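Putative uncharacterized protein (Mycobacterium avium, PDB 2Z6V) is a sulfotransferase, STF9, that probably moves a sulfuryl group from a PAPS-type donor to an acceptor not yet identified. Local coordinates at residues L268-R273 and R330-Y336; L109-P115 and L247-S253; A30-F34 and W51-A56. All blocks are in the same frame, centred on the assembly; numbering follows the deposited sequence.

Interaction 1 (L268-R273 and R330-Y336); sequences LIWAHR and RFFHMYY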
loop_
_atom_site.group_PDB
_atom_site.type_symbol
_atom_site.label_atom_id
_atom_site.label_comp_id
_atom_site.label_asym_id
_atom_site.label_seq_id
_atom_site.Cartn_x
_atom_site.Cartn_y
_atom_site.Cartn_z
ATOM N N LEU A 268 12.541 10.130 -3.065
ATOM C CA LEU A 268 11.231 10.285 -2.459
ATOM C C LEU A 268 10.260 11.279 -3.090
ATOM O O LEU A 268 10.500 12.490 -3.108
ATOM C CB LEU A 268 11.426 10.636 -0.984
ATOM C CG LEU A 268 12.401 9.739 -0.206
ATOM C CD1 LEU A 268 12.677 10.356 1.162
ATOM C CD2 LEU A 268 11.833 8.333 -0.057
ATOM N N ILE A 269 9.153 10.751 -3.602
ATOM C CA ILE A 269 8.117 11.586 -4.190
ATOM C C ILE A 269 7.039 11.710 -3.130
ATOM O O ILE A 269 6.374 10.737 -2.808
ATOM C CB ILE A 269 7.486 10.939 -5.440
ATOM C CG1 ILE A 269 8.541 10.749 -6.529
ATOM C CG2 ILE A 269 6.351 11.810 -5.954
ATOM C CD1 ILE A 269 8.012 10.063 -7.751
ATOM N N TRP A 270 6.887 12.900 -2.570
ATOM C CA TRP A 270 5.882 13.148 -1.545
ATOM C C TRP A 270 4.600 13.603 -2.256
ATOM O O TRP A 270 4.599 14.616 -2.964
ATOM C CB TRP A 270 6.385 14.241 -0.597
ATOM C CG TRP A 270 5.613 14.392 0.681
ATOM C CD1 TRP A 270 4.302 14.081 0.895
ATOM C CD2 TRP A 270 6.095 14.961 1.908
ATOM N NE1 TRP A 270 3.935 14.425 2.178
ATOM C CE2 TRP A 270 5.016 14.968 2.821
ATOM C CE3 TRP A 270 7.335 15.471 2.322
ATOM C CZ2 TRP A 270 5.136 15.463 4.128
ATOM C CZ3 TRP A 270 7.458 15.966 3.626
ATOM C CH2 TRP A 270 6.361 15.956 4.511
ATOM N N ALA A 271 3.519 12.843 -2.084
ATOM C CA ALA A 271 2.231 13.169 -2.716
ATOM C C ALA A 271 1.377 14.019 -1.780
ATOM O O ALA A 271 1.172 13.660 -0.626
ATOM C CB ALA A 271 1.490 11.888 -3.078
ATOM N N HIS A 272 0.876 15.139 -2.292
ATOM C CA HIS A 272 0.069 16.054 -1.488
ATOM C C HIS A 272 -1.366 16.236 -1.960
ATOM O O HIS A 272 -1.690 16.045 -3.135
ATOM C CB HIS A 272 0.731 17.434 -1.441
ATOM C CG HIS A 272 2.122 17.422 -0.892
ATOM N ND1 HIS A 272 2.393 17.195 0.440
ATOM C CD2 HIS A 272 3.321 17.577 -1.501
ATOM C CE1 HIS A 272 3.701 17.212 0.628
ATOM N NE2 HIS A 272 4.286 17.439 -0.534
ATOM N N ARG A 273 -2.216 16.630 -1.022
ATOM C CA ARG A 273 -3.621 16.887 -1.295
ATOM C C ARG A 273 -4.253 17.478 -0.045
ATOM O O ARG A 273 -3.713 17.337 1.057
ATOM C CB ARG A 273 -4.355 15.598 -1.679
ATOM C CG ARG A 273 -5.827 15.829 -1.999
ATOM C CD ARG A 273 -6.508 14.607 -2.596
ATOM N NE ARG A 273 -7.884 14.904 -2.983
ATOM C CZ ARG A 273 -8.719 14.032 -3.544
ATOM N NH1 ARG A 273 -8.328 12.787 -3.791
ATOM N NH2 ARG A 273 -9.951 14.409 -3.865
ATOM N N ARG A 330 15.664 16.175 -1.113
ATOM C CA ARG A 330 15.574 14.719 -1.182
ATOM C C ARG A 330 14.168 14.283 -1.611
ATOM O O ARG A 330 13.910 13.096 -1.828
ATOM C CB ARG A 330 15.903 14.094 0.183
ATOM C CG ARG A 330 17.382 14.125 0.575
ATOM C CD ARG A 330 18.245 13.339 -0.407
ATOM N NE ARG A 330 17.807 11.952 -0.573
ATOM C CZ ARG A 330 17.894 11.003 0.360
ATOM N NH1 ARG A 330 18.409 11.275 1.555
ATOM N NH2 ARG A 330 17.471 9.767 0.093
ATOM N N PHE A 331 13.271 15.255 -1.739
ATOM C CA PHE A 331 11.888 14.986 -2.111
ATOM C C PHE A 331 11.442 15.705 -3.380
ATOM O O PHE A 331 12.033 16.706 -3.795
ATOM C CB PHE A 331 10.937 15.439 -0.999
ATOM C CG PHE A 331 11.183 14.800 0.328
ATOM C CD1 PHE A 331 10.426 13.712 0.739
ATOM C CD2 PHE A 331 12.154 15.306 1.184
ATOM C CE1 PHE A 331 10.630 13.133 1.991
ATOM C CE2 PHE A 331 12.369 14.738 2.438
ATOM C CZ PHE A 331 11.604 13.648 2.843
ATOM N N PHE A 332 10.389 15.170 -3.991
ATOM C CA PHE A 332 9.778 15.800 -5.148
ATOM C C PHE A 332 8.349 15.977 -4.664
ATOM O O PHE A 332 7.770 15.045 -4.113
ATOM C CB PHE A 332 9.760 14.913 -6.393
ATOM C CG PHE A 332 9.077 15.573 -7.555
ATOM C CD1 PHE A 332 9.786 16.417 -8.406
ATOM C CD2 PHE A 332 7.695 15.473 -7.712
ATOM C CE1 PHE A 332 9.129 17.160 -9.387
ATOM C CE2 PHE A 332 7.025 16.213 -8.690
ATOM C CZ PHE A 332 7.744 17.059 -9.527
ATOM N N HIS A 333 7.771 17.154 -4.850
ATOM C CA HIS A 333 6.414 17.337 -4.370
ATOM C C HIS A 333 5.361 17.281 -5.448
ATOM O O HIS A 333 5.285 18.131 -6.330
ATOM C CB HIS A 333 6.310 18.627 -3.558
ATOM C CG HIS A 333 7.153 18.600 -2.326
ATOM N ND1 HIS A 333 8.264 19.400 -2.165
ATOM C CD2 HIS A 333 7.109 17.792 -1.241
ATOM C CE1 HIS A 333 8.869 19.082 -1.035
ATOM N NE2 HIS A 333 8.190 18.109 -0.456
ATOM N N MET A 334 4.547 16.245 -5.359
ATOM C CA MET A 334 3.483 16.022 -6.312
ATOM C C MET A 334 2.154 16.428 -5.681
ATOM O O MET A 334 1.693 15.813 -4.720
ATOM C CB MET A 334 3.476 14.551 -6.704
ATOM C CG MET A 334 2.444 14.177 -7.722
ATOM S SD MET A 334 2.608 12.431 -8.037
ATOM C CE MET A 334 1.800 11.741 -6.568
ATOM N N TYR A 335 1.553 17.478 -6.226
ATOM C CA TYR A 335 0.288 17.992 -5.725
ATOM C C TYR A 335 -0.885 17.437 -6.511
ATOM O O TYR A 335 -0.842 17.345 -7.738
ATOM C CB TYR A 335 0.277 19.519 -5.805
ATOM C CG TYR A 335 1.299 20.181 -4.907
ATOM C CD1 TYR A 335 0.992 20.504 -3.585
ATOM C CD2 TYR A 335 2.585 20.459 -5.373
ATOM C CE1 TYR A 335 1.944 21.095 -2.744
ATOM C CE2 TYR A 335 3.543 21.043 -4.544
ATOM C CZ TYR A 335 3.218 21.361 -3.234
ATOM O OH TYR A 335 4.163 21.950 -2.422
ATOM N N TYR A 336 -1.935 17.065 -5.790
ATOM C CA TYR A 336 -3.142 16.535 -6.410
ATOM C C TYR A 336 -3.687 17.508 -7.456
ATOM O O TYR A 336 -4.038 17.110 -8.572
ATOM C CB TYR A 336 -4.206 16.292 -5.342
ATOM C CG TYR A 336 -5.537 15.863 -5.898
ATOM C CD1 TYR A 336 -5.676 14.643 -6.559
ATOM C CD2 TYR A 336 -6.662 16.680 -5.777
ATOM C CE1 TYR A 336 -6.906 14.245 -7.085
ATOM C CE2 TYR A 336 -7.894 16.291 -6.302
ATOM C CZ TYR A 336 -8.007 15.073 -6.951
ATOM O OH TYR A 336 -9.223 14.673 -7.457
#

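Interaction 2 (L109-P115 and L247-S253); sequences LIVLGMP and LKMPSHS. With PLM (palmitic acid), chain C.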
loop_
_atom_site.group_PDB
_atom_site.type_symbol
_atom_site.label_atom_id
_atom_site.label_comp_id
_atom_site.label_asym_id
_atom_site.label_seq_id
_atom_site.Cartn_x
_atom_site.Cartn_y
_atom_site.Cartn_z
ATOM N N LEU A 109 12.341 4.767 -6.985
ATOM C CA LEU A 109 11.456 5.916 -6.996
ATOM C C LEU A 109 10.315 5.510 -6.074
ATOM O O LEU A 109 9.611 4.549 -6.364
ATOM C CB LEU A 109 10.962 6.138 -8.422
ATOM C CG LEU A 109 10.411 7.496 -8.828
ATOM C CD1 LEU A 109 11.333 8.609 -8.341
ATOM C CD2 LEU A 109 10.278 7.520 -10.347
ATOM N N ILE A 110 10.138 6.222 -4.965
ATOM C CA ILE A 110 9.104 5.868 -3.993
ATOM C C ILE A 110 8.110 6.978 -3.655
ATOM O O ILE A 110 8.507 8.063 -3.224
ATOM C CB ILE A 110 9.745 5.397 -2.668
ATOM C CG1 ILE A 110 10.765 4.290 -2.942
ATOM C CG2 ILE A 110 8.669 4.889 -1.721
ATOM C CD1 ILE A 110 11.419 3.720 -1.689
ATOM N N VAL A 111 6.820 6.693 -3.828
ATOM C CA VAL A 111 5.760 7.667 -3.536
ATOM C C VAL A 111 5.185 7.436 -2.133
ATOM O O VAL A 111 4.784 6.326 -1.794
ATOM C CB VAL A 111 4.603 7.572 -4.567
ATOM C CG1 VAL A 111 3.510 8.580 -4.220
ATOM C CG2 VAL A 111 5.133 7.812 -5.970
ATOM N N LEU A 112 5.140 8.491 -1.327
ATOM C CA LEU A 112 4.643 8.386 0.039
ATOM C C LEU A 112 3.802 9.595 0.415
ATOM O O LEU A 112 3.679 10.539 -0.362
ATOM C CB LEU A 112 5.829 8.261 1.001
ATOM C CG LEU A 112 6.887 9.373 0.906
ATOM C CD1 LEU A 112 6.436 10.597 1.700
ATOM C CD2 LEU A 112 8.218 8.865 1.441
ATOM N N GLY A 113 3.230 9.565 1.611
ATOM C CA GLY A 113 2.407 10.673 2.065
ATOM C C GLY A 113 1.155 10.174 2.758
ATOM O O GLY A 113 1.155 9.092 3.342
ATOM N N MET A 114 0.085 10.956 2.705
ATOM C CA MET A 114 -1.166 10.543 3.331
ATOM C C MET A 114 -1.933 9.638 2.376
ATOM O O MET A 114 -1.694 9.641 1.162
ATOM C CB MET A 114 -2.072 11.740 3.619
ATOM C CG MET A 114 -1.485 12.864 4.437
ATOM S SD MET A 114 -2.705 14.200 4.634
ATOM C CE MET A 114 -2.684 14.927 2.971
ATOM N N PRO A 115 -2.852 8.824 2.917
ATOM C CA PRO A 115 -3.621 7.963 2.015
ATOM C C PRO A 115 -4.705 8.864 1.415
ATOM O O PRO A 115 -4.988 9.939 1.953
ATOM C CB PRO A 115 -4.188 6.899 2.952
ATOM C CG PRO A 115 -4.350 7.646 4.246
ATOM C CD PRO A 115 -3.074 8.452 4.329
ATOM N N LEU A 247 8.003 2.559 -6.734
ATOM C CA LEU A 247 7.181 2.019 -5.660
ATOM C C LEU A 247 6.262 3.047 -5.044
ATOM O O LEU A 247 6.481 4.254 -5.186
ATOM C CB LEU A 247 8.078 1.439 -4.573
ATOM C CG LEU A 247 9.133 0.475 -5.107
ATOM C CD1 LEU A 247 10.200 0.221 -4.054
ATOM C CD2 LEU A 247 8.448 -0.809 -5.527
ATOM N N LYS A 248 5.234 2.548 -4.357
ATOM C CA LYS A 248 4.257 3.393 -3.691
ATOM C C LYS A 248 3.630 2.729 -2.470
ATOM O O LYS A 248 3.436 1.516 -2.433
ATOM C CB LYS A 248 3.138 3.795 -4.659
ATOM C CG LYS A 248 2.053 4.642 -4.007
ATOM C CD LYS A 248 1.094 5.271 -5.010
ATOM C CE LYS A 248 0.074 4.274 -5.540
ATOM N NZ LYS A 248 -0.945 4.930 -6.421
ATOM N N MET A 249 3.323 3.559 -1.477
ATOM C CA MET A 249 2.664 3.163 -0.238
ATOM C C MET A 249 2.626 4.384 0.660
ATOM O O MET A 249 3.663 4.874 1.098
ATOM C CB MET A 249 3.394 2.033 0.490
ATOM C CG MET A 249 2.677 1.647 1.777
ATOM S SD MET A 249 3.347 0.237 2.668
ATOM C CE MET A 249 4.386 1.037 3.891
ATOM N N PRO A 250 1.420 4.905 0.933
ATOM C CA PRO A 250 1.273 6.086 1.789
ATOM C C PRO A 250 2.028 6.019 3.114
ATOM O O PRO A 250 2.811 6.919 3.421
ATOM C CB PRO A 250 -0.242 6.190 1.975
ATOM C CG PRO A 250 -0.767 5.715 0.651
ATOM C CD PRO A 250 0.126 4.520 0.333
ATOM N N SER A 251 1.817 4.957 3.891
ATOM C CA SER A 251 2.482 4.836 5.191
ATOM C C SER A 251 4.008 4.737 5.147
ATOM O O SER A 251 4.643 4.558 6.185
ATOM C CB SER A 251 1.902 3.669 6.013
ATOM O OG SER A 251 1.944 2.449 5.297
ATOM N N HIS A 252 4.598 4.845 3.960
ATOM C CA HIS A 252 6.056 4.842 3.864
ATOM C C HIS A 252 6.458 6.122 4.606
ATOM O O HIS A 252 7.540 6.221 5.180
ATOM C CB HIS A 252 6.531 4.944 2.411
ATOM C CG HIS A 252 6.755 3.625 1.741
ATOM N ND1 HIS A 252 7.432 2.587 2.342
ATOM C CD2 HIS A 252 6.460 3.204 0.486
ATOM C CE1 HIS A 252 7.547 1.585 1.488
ATOM N NE2 HIS A 252 6.967 1.934 0.353
ATOM N N SER A 253 5.562 7.104 4.580
ATOM C CA SER A 253 5.783 8.380 5.249
ATOM C C SER A 253 5.919 8.159 6.754
ATOM O O SER A 253 6.786 8.731 7.405
ATOM C CB SER A 253 4.606 9.319 4.972
ATOM O OG SER A 253 3.375 8.686 5.282
HETATM C C1 PLM C . -6.056 0.954 8.430
HETATM O O1 PLM C . -6.207 1.334 9.612
HETATM O O2 PLM C . -5.886 -0.226 8.056
HETATM C C2 PLM C . -6.082 2.023 7.335
HETATM C C3 PLM C . -5.159 3.192 7.679
HETATM C C4 PLM C . -5.060 4.214 6.544
HETATM C C5 PLM C . -4.492 3.589 5.268
HETATM C C6 PLM C . -5.559 2.822 4.484
HETATM C C7 PLM C . -4.906 1.958 3.405
HETATM C C8 PLM C . -4.210 0.748 4.030
HETATM C C9 PLM C . -2.883 0.478 3.321
HETATM C CA PLM C . -3.066 0.391 1.804
HETATM C CB PLM C . -1.743 0.619 1.069
HETATM C CC PLM C . -1.138 1.959 1.491
HETATM C CD PLM C . -0.426 1.835 2.840
HETATM C CE PLM C . -0.268 3.187 3.541
HETATM C CF PLM C . -1.641 3.752 3.909
HETATM C CG PLM C . -1.526 5.032 4.739
#

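Interaction 3 (A30-F34 and W51-A56); sequences ADDVF and WREGLA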
loop_
_atom_site.group_PDB
_atom_site.type_symbol
_atom_site.label_atom_id
_atom_site.label_comp_id
_atom_site.label_asym_id
_atom_site.label_seq_id
_atom_site.Cartn_x
_atom_site.Cartn_y
_atom_site.Cartn_z
ATOM N N ALA A 30 -0.658 -17.837 16.510
ATOM C CA ALA A 30 0.072 -17.477 15.307
ATOM C C ALA A 30 0.768 -18.709 14.745
ATOM O O ALA A 30 0.919 -18.847 13.529
ATOM C CB ALA A 30 1.095 -16.402 15.620
ATOM N N ASP A 31 1.190 -19.608 15.631
ATOM C CA ASP A 31 1.872 -20.823 15.194
ATOM C C ASP A 31 0.935 -21.761 14.437
ATOM O O ASP A 31 1.376 -22.509 13.564
ATOM C CB ASP A 31 2.496 -21.549 16.390
ATOM C CG ASP A 31 3.685 -20.798 16.981
ATOM O OD1 ASP A 31 4.617 -20.442 16.220
ATOM O OD2 ASP A 31 3.691 -20.571 18.209
ATOM N N ASP A 32 -0.355 -21.725 14.772
ATOM C CA ASP A 32 -1.335 -22.562 14.088
ATOM C C ASP A 32 -1.474 -22.055 12.664
ATOM O O ASP A 32 -1.575 -22.837 11.716
ATOM C CB ASP A 32 -2.701 -22.498 14.778
ATOM C CG ASP A 32 -2.699 -23.151 16.152
ATOM O OD1 ASP A 32 -2.117 -24.254 16.299
ATOM O OD2 ASP A 32 -3.296 -22.563 17.079
ATOM N N VAL A 33 -1.490 -20.732 12.525
ATOM C CA VAL A 33 -1.590 -20.095 11.222
ATOM C C VAL A 33 -0.359 -20.525 10.423
ATOM O O VAL A 33 -0.448 -20.850 9.237
ATOM C CB VAL A 33 -1.611 -18.553 11.369
ATOM C CG1 VAL A 33 -1.516 -17.881 10.006
ATOM C CG2 VAL A 33 -2.883 -18.126 12.071
ATOM N N PHE A 34 0.790 -20.543 11.089
ATOM C CA PHE A 34 2.018 -20.941 10.434
ATOM C C PHE A 34 1.904 -22.369 9.914
ATOM O O PHE A 34 2.269 -22.644 8.767
ATOM C CB PHE A 34 3.201 -20.847 11.393
ATOM C CG PHE A 34 4.519 -21.185 10.756
ATOM C CD1 PHE A 34 5.326 -20.190 10.229
ATOM C CD2 PHE A 34 4.945 -22.507 10.666
ATOM C CE1 PHE A 34 6.547 -20.505 9.618
ATOM C CE2 PHE A 34 6.162 -22.835 10.058
ATOM C CZ PHE A 34 6.964 -21.835 9.533
ATOM N N TRP A 51 7.758 -12.050 11.871
ATOM C CA TRP A 51 6.358 -12.136 11.480
ATOM C C TRP A 51 5.404 -12.428 12.625
ATOM O O TRP A 51 4.259 -11.989 12.618
ATOM C CB TRP A 51 6.184 -13.235 10.432
ATOM C CG TRP A 51 6.669 -14.576 10.913
ATOM C CD1 TRP A 51 7.928 -15.077 10.798
ATOM C CD2 TRP A 51 5.907 -15.562 11.628
ATOM N NE1 TRP A 51 8.004 -16.313 11.393
ATOM C CE2 TRP A 51 6.779 -16.635 11.914
ATOM C CE3 TRP A 51 4.573 -15.641 12.057
ATOM C CZ2 TRP A 51 6.361 -17.779 12.611
ATOM C CZ3 TRP A 51 4.157 -16.779 12.752
ATOM C CH2 TRP A 51 5.052 -17.832 13.021
ATOM N N ARG A 52 5.889 -13.171 13.609
ATOM C CA ARG A 52 5.071 -13.595 14.727
ATOM C C ARG A 52 4.432 -12.538 15.609
ATOM O O ARG A 52 3.246 -12.628 15.910
ATOM C CB ARG A 52 5.864 -14.565 15.598
ATOM C CG ARG A 52 4.994 -15.300 16.588
ATOM C CD ARG A 52 5.740 -16.401 17.320
ATOM N NE ARG A 52 4.795 -17.380 17.854
ATOM C CZ ARG A 52 3.817 -17.097 18.717
ATOM N NH1 ARG A 52 3.644 -15.855 19.159
ATOM N NH2 ARG A 52 2.995 -18.057 19.128
ATOM N N GLU A 53 5.188 -11.535 16.026
ATOM C CA GLU A 53 4.610 -10.538 16.917
ATOM C C GLU A 53 3.317 -9.901 16.401
ATOM O O GLU A 53 2.318 -9.860 17.122
ATOM C CB GLU A 53 5.639 -9.459 17.264
ATOM C CG GLU A 53 5.096 -8.429 18.235
ATOM C CD GLU A 53 6.166 -7.550 18.849
ATOM O OE1 GLU A 53 7.208 -7.307 18.195
ATOM O OE2 GLU A 53 5.948 -7.084 19.990
ATOM N N GLY A 54 3.334 -9.416 15.159
ATOM C CA GLY A 54 2.156 -8.793 14.583
ATOM C C GLY A 54 1.001 -9.755 14.349
ATOM O O GLY A 54 -0.160 -9.430 14.644
ATOM N N LEU A 55 1.299 -10.939 13.814
ATOM C CA LEU A 55 0.252 -11.923 13.561
ATOM C C LEU A 55 -0.436 -12.312 14.874
ATOM O O LEU A 55 -1.655 -12.509 14.906
ATOM C CB LEU A 55 0.829 -13.168 12.877
ATOM C CG LEU A 55 -0.167 -14.294 12.556
ATOM C CD1 LEU A 55 -1.298 -13.776 11.668
ATOM C CD2 LEU A 55 0.558 -15.437 11.871
ATOM N N ALA A 56 0.337 -12.407 15.957
ATOM C CA ALA A 56 -0.231 -12.772 17.257
ATOM C C ALA A 56 -1.263 -11.741 17.734
ATOM O O ALA A 56 -2.264 -12.102 18.352
ATOM C CB ALA A 56 0.874 -12.933 18.292
#

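Interaction 1 (L268-R273 and R330-Y336)
Two neighbouring parallel strands of the sulfotransferase sheet meet here, Leu268-His272 against Phe331-Tyr335, the latter an outermost strand within the chain; their axes diverge by 27°. As parallel pairing requires, each bonding residue grips the two that flank its partner: Trp270 N bonds Phe332 O (2.8 Å), Trp270 O takes Met334 N (2.9 Å), and the run continues to Tyr336 N on His272 O. On the face carrying Ile269, Ala271, Phe332 and Met334, the thioether chain of Met334 bends at chi3 (77°), which swings CE back to 3.5 Å from Ala271 CB. Ile269 CG2 lies against Met334 CB at 4.0 Å. Thr119 packs on Ala271 and Met334, and helix 343-353 covers Phe332. This is the central sheet of the family's alpha/beta fold, and its other face is strongly aromatic: Trp270, His272, Phe331, His333 and Tyr335 form one cluster. Leu268 runs alongside Phe331, CD1 to CE1 3.5 Å, and the same Phe331 ring offers CD1 to Trp270 CE3 (3.9 Å) with the two planes oblique. His272 is packed from two sides, its CE1 above the rim of the Trp270 ring and its CD2 over the face of Tyr335; ND1 bonds Tyr402 OH, while Phe406 joins the cluster from the C-terminal region. Beyond the last bridge, Arg273 keeps its chain extended and lies along Tyr336. The guanidinium rests flat on the phenol ring, planes 11° apart and Arg273 CZ 3.8 Å from the ring centroid, a stacked cation-pi pair that the aliphatic CD prolongs with a CH-pi contact. Glu411 makes a salt bridge to Arg273 NE, and a sulfate ion, probably from the crystallisation liquor, is bound about 5 Å from this side chain.

Interaction 2 (L109-P115 and L247-S253)
Leu247 and Lys248 pair in parallel with Leu109-Val111 through three backbone bonds: Leu247 N to Leu109 O (2.6 Å), Val111 N to Leu247 O (2.8 Å) and Met249 N to Val111 O. The chain then turns into the short 3-10 segment 250-252, yet the link persists, because Gly113 N reaches a lone pair of Pro250 O at 3.2 Å. Ser253 OG lies close to both Gly113 O and Pro250 O, so its proton could serve either. Beside the ladder, Lys248 CG runs alongside Val111 CB (3.9 Å), and Ile110 CG2 approaches the ring of His252 at CD2 (3.5 Å), the two side chains at about a right angle. Farther out, Tyr227 and Asp191 hold the two ring nitrogens of His252, which fixes its rotation, and Thr119 bonds Lys248 NZ. Pro115 CB touches the palmitic acid at its atom CG (3.7 Å), and Met249 and Pro250 also line the chain of this lipid. A sulfate ion, probably from the crystallisation liquor, is bound about 4 Å from the Lys248 side chain; with Thr119 on the loop after 109-113, this is consistent with an anion pocket like the 5'-phosphosulfate loop of sulfotransferases, beside the apolar surface on which the palmitic acid packs.

Interaction 3 (A30-F34 and W51-A56)
Ala30 and Arg52 meet face-on: the methyl group CB stands over the centre of the flat guanidinium, while the next residue of the same helix, Asp31, takes that group at its edge. Asp31 OD2 accepts Arg52 NH2 at 2.8 Å in a salt bridge with a nearly straight N-H (167°). Asp31 OD2 lies in the guanidinium plane, but the N-H meets the carboxylate from above the carboxylate's own plane, the two planes being turned 55° against each other. The bonds from Arg52 NE to the two carboxylate oxygens are weak, so the grip rests mainly on one N-H. Arg52 gets there by stretching out from CG to NE across the helix interface. The rest of the contact is apolar. Ala30 CB is a knob in a hole made by Trp51, Arg52, Leu55 and Ala56, with Leu55 CD2 at 3.9 Å. That same methyl, Leu55 CD2, meets Val33 CG1 tip to tip at 3.7 Å. Trp51 and Phe34 make a further contact. The indole reaches the Phe34 ring because Trp51 CG sits between its backbone N and carbonyl carbon (chi1 57°), and Trp51 CZ2 comes to 3.5 Å from Phe34 CD1. The rings lie near parallel but are slid apart, with centroids 5.3 Å from each other, so they hardly overlap. The indole edge also faces the carbonyl oxygen of Ala30, and Arg52 CB covers one face near the rim. These side chains join the start of helix 30-41 to helix 50-64; the axes of the two short segments come within 9.8 Å and cross steeply. The long helix 70-96 underlies both: Thr81 touches Val33, Leu84 touches Phe34, Ala80 touches Leu55 and Arg87 touches Trp51, while Ile46 of the connecting loop packs on Phe34 and Trp51.

In the fold
From the N terminus, interaction 3 comes first and closes the short connection between helices 30-41 and 50-64. Interaction 2 then closes a loop of 131 residues between segments 109-115 and 247-253, on strands 109-113 and 244-248, and interaction 1 closes the mainly helical excursion between strands 267-272 and 331-335. The three loops follow in series; none nests in or crosses another. Interactions 1 and 2 are nonetheless one unit, since strands 109-113 and 267-272 are neighbours in the sheet, with Ile269 N probably bonded to Ile110 O and Ala271 N to Leu112 O. Interaction 3 stands apart among N-terminal helices, its centre about 26 Å from that of interaction 2 and 35 Å from that of interaction 1.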